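Local atomic coordinates of cellulase (Bacteroides salanitronis, PDB entry 6WQY), a protein that probably hydrolyses beta-1,4-glucosidic bonds in cellulose and related polysaccharides, the chain here holding its glycoside hydrolase family 5 TIM-barrel domain. Residues 35-38 / 39-42; 65-69 / 70-74; 253-256 / 257-261; 322-325 / 326-330; 368-371 / 372-376. One frame throughout, in Å; residues are numbered along the deposited sequence.

How the interactions relate
All five interactions are turns or helix segments of a TIM barrel, but they lie at different depths. Interaction 1, at the end of the first barrel strand, is buried; interactions 2 to 5 belong to the surrounding helices and loops and are only partly buried. Trp35 of interaction 1 packs on Leu67 and Phe72 of interaction 2, and Phe72 in turn meets Ile375 of interaction 5. Val374 of interaction 5 touches Arg324 and Leu328 of interaction 4, whose Tyr327 OH is hydrogen-bonded to Asp254 O of interaction 3. The chemistry shifts accordingly: a carboxylate grips backbone N-H groups in interaction 1, helix ends are shaped in 2, 3 and 5, and regular helix bonds run through 4.

Interaction 1 (35-38 / 39-42); sequences WNLG and NQLD
Leu37 and Gly38 pass into Asn39 and Gln40 where the first of the eight parallel strands of the TIM barrel, strand 34-37, gives way to the loop leading to strand 44-45. Leu37 is the centre of an inverse gamma turn, closed by a weak bond from Gly38 N to Asn36 O (3.0 Å). Asn39 turns the chain with its positive phi and gives its N-H to Asp42. Gln40 turns back over the strand end: its CG lies 3.6 Å from Leu37 CG, the two side chains crossing obliquely. Its chain bends at chi2 and the amide finds its partners outside this loop, OE1 being hydrogen-bonded to His362 and NE2 to Ala57 O and Glu51. Leu41 is linked to the strand by a water that accepts from Leu41 N at 3.0 Å and donates to Leu37 O at 2.8 Å. Asp42 completes the turn, its CG set between the backbone N and the carbonyl carbon (chi1 44°), where the carboxylate reaches two N-H groups. OD2 takes Asn39 N on its syn lone pair at 2.9 Å in a bent bond (133°), and OD1 takes Gln40 N at 2.7 Å in a nearly straight one. Cut back to alanine, this position would probably leave Asn39 N and Gln40 N without their shared carboxylate and the sharp turn less firmly held. Gln40 N approaches Asp42 OD1 from above the carboxylate, 48° out of its plane.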
loop_
_atom_site.group_PDB
_atom_site.type_symbol
_atom_site.label_atom_id
_atom_site.label_comp_id
_atom_site.label_asym_id
_atom_site.label_seq_id
_atom_site.Cartn_x
_atom_site.Cartn_y
_atom_site.Cartn_z
ATOM N N TRP A 35 5.417 -2.376 -6.433
ATOM C CA TRP A 35 6.572 -1.791 -5.767
ATOM C C TRP A 35 6.143 -0.465 -5.164
ATOM O O TRP A 35 5.429 0.304 -5.807
ATOM C CB TRP A 35 7.680 -1.595 -6.789
ATOM C CG TRP A 35 9.007 -1.083 -6.306
ATOM C CD1 TRP A 35 10.077 -1.837 -5.915
ATOM C CD2 TRP A 35 9.440 0.281 -6.261
ATOM N NE1 TRP A 35 11.159 -1.026 -5.635
ATOM C CE2 TRP A 35 10.792 0.283 -5.833
ATOM C CE3 TRP A 35 8.829 1.498 -6.565
ATOM C CZ2 TRP A 35 11.530 1.468 -5.683
ATOM C CZ3 TRP A 35 9.553 2.667 -6.406
ATOM C CH2 TRP A 35 10.895 2.640 -5.983
ATOM N N ASN A 36 6.601 -0.195 -3.937
ATOM C CA ASN A 36 6.325 1.062 -3.257
ATOM C C ASN A 36 7.483 2.039 -3.370
ATOM O O ASN A 36 8.630 1.687 -3.068
ATOM C CB ASN A 36 6.138 0.863 -1.740
ATOM C CG ASN A 36 4.772 0.360 -1.353
ATOM O OD1 ASN A 36 3.865 1.153 -1.087
ATOM N ND2 ASN A 36 4.628 -0.949 -1.274
ATOM N N LEU A 37 7.163 3.274 -3.738
ATOM C CA LEU A 37 8.100 4.402 -3.714
ATOM C C LEU A 37 8.156 4.942 -2.282
ATOM O O LEU A 37 7.508 5.921 -1.919
ATOM C CB LEU A 37 7.618 5.462 -4.693
ATOM C CG LEU A 37 8.522 6.679 -4.865
ATOM C CD1 LEU A 37 9.825 6.306 -5.521
ATOM C CD2 LEU A 37 7.802 7.755 -5.642
ATOM N N GLY A 38 8.905 4.238 -1.421
ATOM C CA GLY A 38 8.883 4.519 0.003
ATOM C C GLY A 38 9.940 5.524 0.442
ATOM O O GLY A 38 10.947 5.752 -0.218
ATOM N N ASN A 39 9.710 6.098 1.627
ATOM C CA ASN A 39 10.566 7.166 2.159
ATOM C C ASN A 39 10.787 8.259 1.118
ATOM O O ASN A 39 11.886 8.785 0.959
ATOM C CB ASN A 39 11.883 6.640 2.716
ATOM C CG ASN A 39 11.732 5.982 4.074
ATOM O OD1 ASN A 39 10.639 5.743 4.538
ATOM N ND2 ASN A 39 12.862 5.690 4.715
ATOM N N GLN A 40 9.712 8.624 0.430
ATOM C CA GLN A 40 9.749 9.529 -0.717
ATOM C C GLN A 40 8.687 10.603 -0.483
ATOM O O GLN A 40 8.865 11.445 0.407
ATOM C CB GLN A 40 9.616 8.728 -2.008
ATOM C CG GLN A 40 10.104 9.467 -3.241
ATOM C CD GLN A 40 11.613 9.462 -3.375
ATOM O OE1 GLN A 40 12.275 8.461 -3.129
ATOM N NE2 GLN A 40 12.165 10.586 -3.804
ATOM N N LEU A 41 7.565 10.594 -1.216
ATOM C CA LEU A 41 6.527 11.592 -0.941
ATOM C C LEU A 41 5.853 11.366 0.407
ATOM O O LEU A 41 5.131 12.257 0.885
ATOM C CB LEU A 41 5.506 11.671 -2.069
ATOM C CG LEU A 41 6.061 12.127 -3.411
ATOM C CD1 LEU A 41 4.992 12.115 -4.492
ATOM C CD2 LEU A 41 6.678 13.508 -3.327
ATOM N N ASP A 42 6.079 10.204 1.022
ATOM C CA ASP A 42 5.650 9.948 2.387
ATOM C C ASP A 42 6.534 10.622 3.434
ATOM O O ASP A 42 6.087 10.797 4.583
ATOM C CB ASP A 42 5.556 8.436 2.683
ATOM C CG ASP A 42 6.738 7.615 2.156
ATOM O OD1 ASP A 42 7.153 7.805 0.987
ATOM O OD2 ASP A 42 7.237 6.750 2.930
HETATM O O HOH W 1 6.177 8.329 -2.499
#

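Interaction 2 (65-69 / 70-74); sequences DALAN and AGFTS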
loop_
_atom_site.group_PDB
_atom_site.type_symbol
_atom_site.label_atom_id
_atom_site.label_comp_id
_atom_site.label_asym_id
_atom_site.label_seq_id
_atom_site.Cartn_x
_atom_site.Cartn_y
_atom_site.Cartn_z
ATOM N N ASP A 65 11.046 4.159 -15.483
ATOM C CA ASP A 65 11.448 3.379 -16.641
ATOM C C ASP A 65 12.170 2.113 -16.207
ATOM O O ASP A 65 11.960 1.033 -16.774
ATOM C CB ASP A 65 12.371 4.216 -17.522
ATOM C CG ASP A 65 11.671 5.352 -18.238
ATOM O OD1 ASP A 65 10.429 5.427 -18.242
ATOM O OD2 ASP A 65 12.393 6.189 -18.829
ATOM N N ALA A 66 13.030 2.232 -15.188
ATOM C CA ALA A 66 13.759 1.081 -14.681
ATOM C C ALA A 66 12.815 0.070 -14.042
ATOM O O ALA A 66 13.003 -1.143 -14.209
ATOM C CB ALA A 66 14.836 1.527 -13.692
ATOM N N LEU A 67 11.801 0.536 -13.306
ATOM C CA LEU A 67 10.841 -0.389 -12.700
ATOM C C LEU A 67 10.117 -1.193 -13.776
ATOM O O LEU A 67 9.934 -2.409 -13.650
ATOM C CB LEU A 67 9.830 0.390 -11.867
ATOM C CG LEU A 67 10.393 1.064 -10.621
ATOM C CD1 LEU A 67 9.379 2.006 -10.018
ATOM C CD2 LEU A 67 10.830 0.045 -9.590
ATOM N N ALA A 68 9.666 -0.514 -14.834
ATOM C CA ALA A 68 8.979 -1.198 -15.922
ATOM C C ALA A 68 9.921 -2.157 -16.634
ATOM O O ALA A 68 9.548 -3.301 -16.934
ATOM C CB ALA A 68 8.398 -0.176 -16.897
ATOM N N ASN A 69 11.153 -1.730 -16.888
ATOM C CA ASN A 69 12.101 -2.622 -17.551
ATOM C C ASN A 69 12.393 -3.857 -16.713
ATOM O O ASN A 69 12.647 -4.931 -17.263
ATOM C CB ASN A 69 13.405 -1.882 -17.857
ATOM C CG ASN A 69 13.250 -0.861 -18.962
ATOM O OD1 ASN A 69 12.303 -0.917 -19.747
ATOM N ND2 ASN A 69 14.190 0.074 -19.038
ATOM N N ALA A 70 12.376 -3.716 -15.392
ATOM C CA ALA A 70 12.623 -4.830 -14.487
ATOM C C ALA A 70 11.440 -5.782 -14.381
ATOM O O ALA A 70 11.595 -6.871 -13.815
ATOM C CB ALA A 70 12.975 -4.310 -13.089
ATOM N N GLY A 71 10.273 -5.408 -14.891
ATOM C CA GLY A 71 9.123 -6.275 -14.900
ATOM C C GLY A 71 8.083 -6.015 -13.838
ATOM O O GLY A 71 7.160 -6.833 -13.692
ATOM N N PHE A 72 8.182 -4.917 -13.105
ATOM C CA PHE A 72 7.084 -4.539 -12.227
ATOM C C PHE A 72 5.898 -4.059 -13.057
ATOM O O PHE A 72 6.056 -3.545 -14.166
ATOM C CB PHE A 72 7.544 -3.450 -11.254
ATOM C CG PHE A 72 8.436 -3.971 -10.172
ATOM C CD1 PHE A 72 7.898 -4.541 -9.022
ATOM C CD2 PHE A 72 9.818 -3.947 -10.312
ATOM C CE1 PHE A 72 8.703 -5.046 -8.031
ATOM C CE2 PHE A 72 10.633 -4.461 -9.312
ATOM C CZ PHE A 72 10.077 -5.018 -8.172
ATOM N N THR A 73 4.698 -4.238 -12.501
ATOM C CA THR A 73 3.437 -3.891 -13.148
ATOM C C THR A 73 2.843 -2.594 -12.623
ATOM O O THR A 73 2.206 -1.836 -13.382
ATOM C CB THR A 73 2.404 -5.005 -12.892
ATOM O OG1 THR A 73 3.014 -6.287 -13.051
ATOM C CG2 THR A 73 1.195 -4.866 -13.818
ATOM N N SER A 74 3.000 -2.365 -11.315
ATOM C CA SER A 74 2.274 -1.325 -10.610
ATOM C C SER A 74 3.169 -0.698 -9.549
ATOM O O SER A 74 4.005 -1.381 -8.956
ATOM C CB SER A 74 1.046 -1.926 -9.907
ATOM O OG SER A 74 0.210 -2.610 -10.829
HETATM O O HOH W 2 6.845 -4.038 -16.694
#
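Leu67 and Ala68 are joined to Gly71 and Phe72 in a Schellman motif, which ends helix 61-70 and sends the chain toward strand 74-77, the second strand of the TIM barrel. Three backbone hydrogen bonds build the helix end. Ala70 N still makes the regular helical bond to Ala66 O at 2.9 Å. The two bonds that define the motif then follow: Phe72 N reaches over to Leu67 O at 3.1 Å, and Gly71 N closes on Ala68 O at 3.0 Å from well above the carbonyl plane. Gly71 takes a positive phi (101°), at which a CB would be pressed against the carbonyl oxygen of Ala70, a position suited to glycine. Ala70 O itself accepts a hydrogen bond from Lys379 of helix 371-383.

Water adds one bridge. A single molecule donates to Ala68 O at 2.8 Å and to Phe72 O at 2.7 Å, tying the last helical turn to the outgoing chain.

The apolar contact is one pair of buried side chains, Leu67 CD2 approaching Phe72 CD2 at 4.2 Å. Neighbouring elements enclose the same side: the Phe72 ring meets Trp35 of the first barrel strand edge-to-face and touches Ile375 and Met378 of helix 371-383. With CG anti to its carbonyl carbon (chi1 -74°), Phe72 brings its ring back alongside the helix end, where Leu67 O lies in the ring plane at the edge, 3.7 Å from CD2.

Interaction 3 (253-256 / 257-261); sequences YDPI and DYTEN
Tyr253 meets Thr259 through its CB, 3.8 Å from OG1, while OH at the far end of its ring is hydrogen-bonded to Glu309. The Tyr258 ring leads away from the contact and meets that of Trp269, their planes about 20° apart. Its CB stays in the contact, 3.8 Å from CG of the Pro255 ring, the two side chains side by side and pointing the same way. Thr259 folds its hydroxyl back: with OG1 between the backbone N and the carbonyl carbon (chi1 57°), it donates to a lone pair of Tyr253 O at 2.8 Å, in the carbonyl plane. A valine in its place would probably leave Tyr253 O without this donor and the preceding loop less firmly tied to the helix. Ile256 CD1 lies along Glu260 CB at 3.7 Å. Pro255 O accepts twice, from Thr259 N at 3.0 Å in its carbonyl plane and from Tyr258 N at 2.9 Å above it. The arrangement is a helix N-terminus entered through a cis peptide bond, with Pro255 at the N-cap of the short helix 256-259 that follows barrel strand 246-251.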
loop_
_atom_site.group_PDB
_atom_site.type_symbol
_atom_site.label_atom_id
_atom_site.label_comp_id
_atom_site.label_asym_id
_atom_site.label_seq_id
_atom_site.Cartn_x
_atom_site.Cartn_y
_atom_site.Cartn_z
ATOM N N TYR A 253 3.813 -8.088 6.794
ATOM C CA TYR A 253 5.240 -8.172 7.068
ATOM C C TYR A 253 5.568 -9.341 7.993
ATOM O O TYR A 253 6.704 -9.444 8.488
ATOM C CB TYR A 253 5.738 -6.885 7.702
ATOM C CG TYR A 253 5.751 -5.661 6.813
ATOM C CD1 TYR A 253 6.758 -5.498 5.872
ATOM C CD2 TYR A 253 4.803 -4.653 6.949
ATOM C CE1 TYR A 253 6.833 -4.358 5.099
ATOM C CE2 TYR A 253 4.861 -3.516 6.162
ATOM C CZ TYR A 253 5.884 -3.366 5.244
ATOM O OH TYR A 253 6.053 -2.227 4.495
ATOM N N ASP A 254 4.620 -10.236 8.245
ATOM C CA ASP A 254 4.835 -11.235 9.281
ATOM C C ASP A 254 5.998 -12.154 8.912
ATOM O O ASP A 254 6.044 -12.653 7.783
ATOM C CB ASP A 254 3.605 -12.128 9.455
ATOM C CG ASP A 254 2.387 -11.410 9.985
ATOM O OD1 ASP A 254 2.469 -10.218 10.369
ATOM O OD2 ASP A 254 1.311 -12.094 10.045
ATOM N N PRO A 255 6.913 -12.461 9.843
ATOM C CA PRO A 255 7.066 -11.892 11.190
ATOM C C PRO A 255 7.976 -10.668 11.110
ATOM O O PRO A 255 9.113 -10.788 10.612
ATOM C CB PRO A 255 7.710 -13.032 11.978
ATOM C CG PRO A 255 8.507 -13.797 10.950
ATOM C CD PRO A 255 7.919 -13.510 9.588
ATOM N N ILE A 256 7.510 -9.508 11.580
ATOM C CA ILE A 256 8.265 -8.272 11.403
ATOM C C ILE A 256 9.646 -8.342 12.035
ATOM O O ILE A 256 10.587 -7.706 11.543
ATOM C CB ILE A 256 7.441 -7.066 11.899
ATOM C CG1 ILE A 256 8.127 -5.742 11.558
ATOM C CG2 ILE A 256 7.173 -7.160 13.385
ATOM C CD1 ILE A 256 8.192 -5.428 10.086
ATOM N N ASP A 257 9.814 -9.085 13.131
ATOM C CA ASP A 257 11.150 -9.179 13.705
ATOM C C ASP A 257 12.150 -9.727 12.695
ATOM O O ASP A 257 13.323 -9.337 12.717
ATOM C CB ASP A 257 11.136 -10.057 14.961
ATOM C CG ASP A 257 10.524 -9.355 16.162
ATOM O OD1 ASP A 257 10.181 -8.154 16.060
ATOM O OD2 ASP A 257 10.379 -10.013 17.216
ATOM N N TYR A 258 11.710 -10.631 11.821
ATOM C CA TYR A 258 12.569 -11.159 10.761
ATOM C C TYR A 258 12.631 -10.207 9.562
ATOM O O TYR A 258 13.718 -9.870 9.066
ATOM C CB TYR A 258 12.089 -12.555 10.316
ATOM C CG TYR A 258 12.831 -13.020 9.078
ATOM C CD1 TYR A 258 14.186 -13.304 9.134
ATOM C CD2 TYR A 258 12.196 -13.128 7.849
ATOM C CE1 TYR A 258 14.884 -13.671 8.006
ATOM C CE2 TYR A 258 12.887 -13.514 6.713
ATOM C CZ TYR A 258 14.238 -13.774 6.796
ATOM O OH TYR A 258 14.928 -14.135 5.662
ATOM N N THR A 259 11.479 -9.746 9.081
ATOM C CA THR A 259 11.480 -9.027 7.812
ATOM C C THR A 259 12.136 -7.659 7.919
ATOM O O THR A 259 12.727 -7.204 6.936
ATOM C CB THR A 259 10.067 -8.926 7.237
ATOM O OG1 THR A 259 9.230 -8.278 8.197
ATOM C CG2 THR A 259 9.513 -10.296 6.885
ATOM N N GLU A 260 12.050 -6.985 9.066
ATOM C CA GLU A 260 12.739 -5.716 9.241
ATOM C C GLU A 260 14.035 -5.852 10.040
ATOM O O GLU A 260 14.833 -4.912 10.063
ATOM C CB GLU A 260 11.823 -4.670 9.888
ATOM C CG GLU A 260 12.431 -3.277 9.882
ATOM C CD GLU A 260 11.412 -2.172 10.012
ATOM O OE1 GLU A 260 10.483 -2.328 10.811
ATOM O OE2 GLU A 260 11.542 -1.149 9.307
ATOM N N ASN A 261 14.261 -6.984 10.694
ATOM C CA ASN A 261 15.558 -7.293 11.307
ATOM C C ASN A 261 15.946 -6.287 12.391
ATOM O O ASN A 261 17.107 -5.888 12.494
ATOM C CB ASN A 261 16.659 -7.392 10.245
ATOM C CG ASN A 261 17.933 -8.029 10.772
ATOM O OD1 ASN A 261 17.888 -8.942 11.593
ATOM N ND2 ASN A 261 19.081 -7.544 10.297
#

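Interaction 4 (322-325 / 326-330); sequences SFRL and YYLEY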
loop_
_atom_site.group_PDB
_atom_site.type_symbol
_atom_site.label_atom_id
_atom_site.label_comp_id
_atom_site.label_asym_id
_atom_site.label_seq_id
_atom_site.Cartn_x
_atom_site.Cartn_y
_atom_site.Cartn_z
ATOM N N SER A 322 19.988 -16.130 1.296
ATOM C CA SER A 322 19.207 -17.206 0.699
ATOM C C SER A 322 17.823 -17.284 1.332
ATOM O O SER A 322 16.817 -17.451 0.635
ATOM C CB SER A 322 19.929 -18.541 0.883
ATOM O OG SER A 322 21.272 -18.465 0.444
ATOM N N PHE A 323 17.757 -17.173 2.659
ATOM C CA PHE A 323 16.480 -17.232 3.356
ATOM C C PHE A 323 15.584 -16.056 3.005
ATOM O O PHE A 323 14.361 -16.214 2.930
ATOM C CB PHE A 323 16.718 -17.299 4.864
ATOM C CG PHE A 323 17.246 -18.619 5.333
ATOM C CD1 PHE A 323 16.378 -19.660 5.635
ATOM C CD2 PHE A 323 18.602 -18.826 5.454
ATOM C CE1 PHE A 323 16.851 -20.870 6.065
ATOM C CE2 PHE A 323 19.086 -20.046 5.882
ATOM C CZ PHE A 323 18.202 -21.064 6.186
ATOM N N ARG A 324 16.168 -14.865 2.819
ATOM C CA ARG A 324 15.381 -13.704 2.425
ATOM C C ARG A 324 14.730 -13.919 1.063
ATOM O O ARG A 324 13.550 -13.607 0.861
ATOM C CB ARG A 324 16.267 -12.459 2.378
ATOM C CG ARG A 324 15.528 -11.227 1.898
ATOM C CD ARG A 324 16.398 -10.299 1.106
ATOM N NE ARG A 324 15.728 -9.041 0.799
ATOM C CZ ARG A 324 16.272 -8.076 0.062
ATOM N NH1 ARG A 324 17.472 -8.229 -0.465
ATOM N NH2 ARG A 324 15.595 -6.957 -0.146
ATOM N N LEU A 325 15.495 -14.436 0.099
ATOM C CA LEU A 325 14.934 -14.677 -1.225
ATOM C C LEU A 325 13.861 -15.748 -1.166
ATOM O O LEU A 325 12.833 -15.642 -1.836
ATOM C CB LEU A 325 16.024 -15.022 -2.232
ATOM C CG LEU A 325 16.751 -13.805 -2.787
ATOM C CD1 LEU A 325 17.604 -13.100 -1.752
ATOM C CD2 LEU A 325 17.595 -14.188 -3.995
ATOM N N TYR A 326 14.087 -16.798 -0.367
ATOM C CA TYR A 326 13.058 -17.816 -0.172
ATOM C C TYR A 326 11.786 -17.208 0.414
ATOM O O TYR A 326 10.688 -17.464 -0.088
ATOM C CB TYR A 326 13.600 -18.961 0.696
ATOM C CG TYR A 326 12.520 -19.917 1.149
ATOM C CD1 TYR A 326 11.705 -20.568 0.232
ATOM C CD2 TYR A 326 12.296 -20.150 2.494
ATOM C CE1 TYR A 326 10.703 -21.418 0.641
ATOM C CE2 TYR A 326 11.292 -20.994 2.921
ATOM C CZ TYR A 326 10.496 -21.628 1.985
ATOM O OH TYR A 326 9.490 -22.484 2.381
ATOM N N TYR A 327 11.920 -16.406 1.469
ATOM C CA TYR A 327 10.763 -15.742 2.060
ATOM C C TYR A 327 9.995 -14.940 1.014
ATOM O O TYR A 327 8.767 -15.058 0.895
ATOM C CB TYR A 327 11.224 -14.824 3.210
ATOM C CG TYR A 327 10.097 -14.000 3.792
ATOM C CD1 TYR A 327 9.303 -14.503 4.817
ATOM C CD2 TYR A 327 9.804 -12.744 3.299
ATOM C CE1 TYR A 327 8.250 -13.771 5.337
ATOM C CE2 TYR A 327 8.755 -12.004 3.818
ATOM C CZ TYR A 327 7.985 -12.517 4.822
ATOM O OH TYR A 327 6.935 -11.754 5.301
ATOM N N LEU A 328 10.691 -14.093 0.252
ATOM C CA LEU A 328 10.010 -13.242 -0.716
ATOM C C LEU A 328 9.360 -14.057 -1.813
ATOM O O LEU A 328 8.238 -13.753 -2.239
ATOM C CB LEU A 328 10.993 -12.221 -1.285
ATOM C CG LEU A 328 11.455 -11.144 -0.300
ATOM C CD1 LEU A 328 12.549 -10.312 -0.917
ATOM C CD2 LEU A 328 10.296 -10.242 0.112
ATOM N N GLU A 329 10.043 -15.100 -2.285
ATOM C CA GLU A 329 9.462 -15.971 -3.300
ATOM C C GLU A 329 8.234 -16.679 -2.747
ATOM O O GLU A 329 7.192 -16.759 -3.417
ATOM C CB GLU A 329 10.512 -16.975 -3.797
ATOM C CG GLU A 329 10.139 -17.671 -5.096
ATOM C CD GLU A 329 11.247 -18.538 -5.685
ATOM O OE1 GLU A 329 12.358 -18.650 -5.141
ATOM O OE2 GLU A 329 10.965 -19.191 -6.726
ATOM N N TYR A 330 8.324 -17.174 -1.511
ATOM C CA TYR A 330 7.204 -17.888 -0.908
ATOM C C TYR A 330 5.994 -16.977 -0.735
ATOM O O TYR A 330 4.849 -17.370 -1.032
ATOM C CB TYR A 330 7.616 -18.473 0.445
ATOM C CG TYR A 330 6.609 -19.464 0.949
ATOM C CD1 TYR A 330 5.526 -19.067 1.710
ATOM C CD2 TYR A 330 6.717 -20.800 0.623
ATOM C CE1 TYR A 330 4.588 -19.978 2.141
ATOM C CE2 TYR A 330 5.784 -21.718 1.050
ATOM C CZ TYR A 330 4.720 -21.300 1.803
ATOM O OH TYR A 330 3.773 -22.198 2.232
#
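Arg324 and Leu328 stand one helical turn apart, and their side chains meet where Leu328 CD1 comes 3.8 Å from Arg324 NE. Leu328 CG also rests 3.4 Å from Arg324 O. One residue earlier, Tyr327 CB lies 3.4 Å from Phe323 O, and its ring then leads away from the first turn, CG anti to the backbone N (chi1 175°). Four successive i to i+4 hydrogen bonds hold these positions, running from Tyr326 N to Ser322 O (3.0 Å) through to Glu329 N and Leu325 O (2.9 Å).

Further out, polar partners fix the tips. The Arg324 guanidinium is held by a hydrogen bond from NE to Cys312 O and a salt bridge from NH1 to Glu321, and NH2 makes a weak bond to Tyr344 OH. Tyr327 OH is hydrogen-bonded to Asp254 O and Tyr326 OH to Glu284.

Helix 318-337 is the crossover of the beta-alpha-beta unit between barrel strands 305-310 and 342-346. Arg324 and Leu328 pack on Val374 of helix 371-383, Phe323 and Tyr327 touch Tyr258 and Thr259 of helix 256-259, and Tyr330 lies against helix 284-299.

Interaction 5 (368-371 / 372-376); sequences LNNA and QEVID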
loop_
_atom_site.group_PDB
_atom_site.type_symbol
_atom_site.label_atom_id
_atom_site.label_comp_id
_atom_site.label_asym_id
_atom_site.label_seq_id
_atom_site.Cartn_x
_atom_site.Cartn_y
_atom_site.Cartn_z
ATOM N N LEU A 368 20.459 -1.887 -7.022
ATOM C CA LEU A 368 21.460 -1.930 -5.970
ATOM C C LEU A 368 21.742 -3.365 -5.548
ATOM O O LEU A 368 20.818 -4.170 -5.399
ATOM C CB LEU A 368 21.002 -1.130 -4.754
ATOM C CG LEU A 368 20.691 0.341 -5.029
ATOM C CD1 LEU A 368 20.234 1.045 -3.752
ATOM C CD2 LEU A 368 21.883 1.047 -5.627
ATOM N N ASN A 369 23.015 -3.678 -5.322
ATOM C CA ASN A 369 23.432 -4.972 -4.769
ATOM C C ASN A 369 22.810 -6.088 -5.604
ATOM O O ASN A 369 22.923 -6.053 -6.840
ATOM C CB ASN A 369 23.108 -4.987 -3.280
ATOM C CG ASN A 369 23.769 -3.844 -2.539
ATOM O OD1 ASN A 369 24.863 -3.423 -2.897
ATOM N ND2 ASN A 369 23.101 -3.328 -1.526
ATOM N N ASN A 370 22.193 -7.092 -4.985
ATOM C CA ASN A 370 21.631 -8.249 -5.669
ATOM C C ASN A 370 20.156 -8.067 -5.996
ATOM O O ASN A 370 19.403 -9.053 -6.039
ATOM C CB ASN A 370 21.829 -9.507 -4.819
ATOM C CG ASN A 370 21.092 -9.431 -3.499
ATOM O OD1 ASN A 370 20.973 -8.350 -2.912
ATOM N ND2 ASN A 370 20.569 -10.557 -3.031
ATOM N N ALA A 371 19.719 -6.838 -6.243
ATOM C CA ALA A 371 18.310 -6.600 -6.504
ATOM C C ALA A 371 17.783 -7.448 -7.652
ATOM O O ALA A 371 16.631 -7.878 -7.614
ATOM C CB ALA A 371 18.061 -5.123 -6.815
ATOM N N GLN A 372 18.589 -7.682 -8.691
ATOM C CA GLN A 372 18.099 -8.462 -9.823
ATOM C C GLN A 372 17.609 -9.831 -9.369
ATOM O O GLN A 372 16.560 -10.318 -9.820
ATOM C CB GLN A 372 19.190 -8.623 -10.879
ATOM C CG GLN A 372 18.723 -9.382 -12.114
ATOM C CD GLN A 372 17.721 -8.588 -12.922
ATOM O OE1 GLN A 372 18.075 -7.570 -13.530
ATOM N NE2 GLN A 372 16.471 -9.017 -12.924
ATOM N N GLU A 373 18.360 -10.475 -8.476
ATOM C CA GLU A 373 17.991 -11.807 -8.014
ATOM C C GLU A 373 16.722 -11.762 -7.175
ATOM O O GLU A 373 15.890 -12.681 -7.245
ATOM C CB GLU A 373 19.153 -12.403 -7.223
ATOM C CG GLU A 373 20.335 -12.863 -8.082
ATOM C CD GLU A 373 21.122 -11.743 -8.762
ATOM O OE1 GLU A 373 21.233 -10.641 -8.188
ATOM O OE2 GLU A 373 21.647 -11.972 -9.874
ATOM N N VAL A 374 16.566 -10.709 -6.374
ATOM C CA VAL A 374 15.361 -10.539 -5.575
ATOM C C VAL A 374 14.145 -10.337 -6.473
ATOM O O VAL A 374 13.090 -10.959 -6.283
ATOM C CB VAL A 374 15.543 -9.361 -4.606
ATOM C CG1 VAL A 374 14.244 -9.094 -3.853
ATOM C CG2 VAL A 374 16.672 -9.640 -3.626
ATOM N N ILE A 375 14.267 -9.440 -7.450
ATOM C CA ILE A 375 13.186 -9.178 -8.389
ATOM C C ILE A 375 12.808 -10.449 -9.132
ATOM O O ILE A 375 11.624 -10.751 -9.309
ATOM C CB ILE A 375 13.599 -8.036 -9.336
ATOM C CG1 ILE A 375 13.752 -6.732 -8.547
ATOM C CG2 ILE A 375 12.602 -7.890 -10.458
ATOM C CD1 ILE A 375 14.539 -5.651 -9.256
ATOM N N ASP A 376 13.811 -11.228 -9.544
ATOM C CA ASP A 376 13.527 -12.446 -10.294
ATOM C C ASP A 376 12.693 -13.430 -9.493
ATOM O O ASP A 376 11.800 -14.064 -10.046
ATOM C CB ASP A 376 14.837 -13.094 -10.745
ATOM C CG ASP A 376 15.502 -12.339 -11.883
ATOM O OD1 ASP A 376 14.853 -11.448 -12.481
ATOM O OD2 ASP A 376 16.677 -12.642 -12.181
HETATM O O HOH W 3 21.273 -6.540 -9.117
#
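Asn370 meets Glu373 and Val374 at the start of helix 371-383, the last helix of the TIM barrel, entered from a type II' beta turn that spans Leu368 to Ala371. Asn370 holds the N-cap position, although its side chain makes no capping bond. Followed outward, its CB lies 3.6 Å from OE1 of Glu373, whose chain bends back over the helix start. CG stands between the backbone N and the carbonyl carbon (chi1 63°), which sets the amide beside the first turn, near Val374. At the tip ND2 passes CG2 of Val374 at 4.0 Å, the two side chains crossing, and is hydrogen-bonded to Glu321 of helix 318-337.

The backbone O of Asn370 receives two weak bonds, from Glu373 N and from Val374 N. A water spans the turn, donating to Asn369 O and accepting from Gln372 N, both at 2.9 Å. On the outer side Gln372 NE2 reaches Asp376 OD1 at 3.0 Å, the oxygen near the plane of the amide but met from above the plane of its own carboxylate. The next i to i+4 bond is stronger and nearly straight: Ile375 N lies almost along the C=O axis of Ala371, 2.8 Å from its O (N-H...O angle 175°).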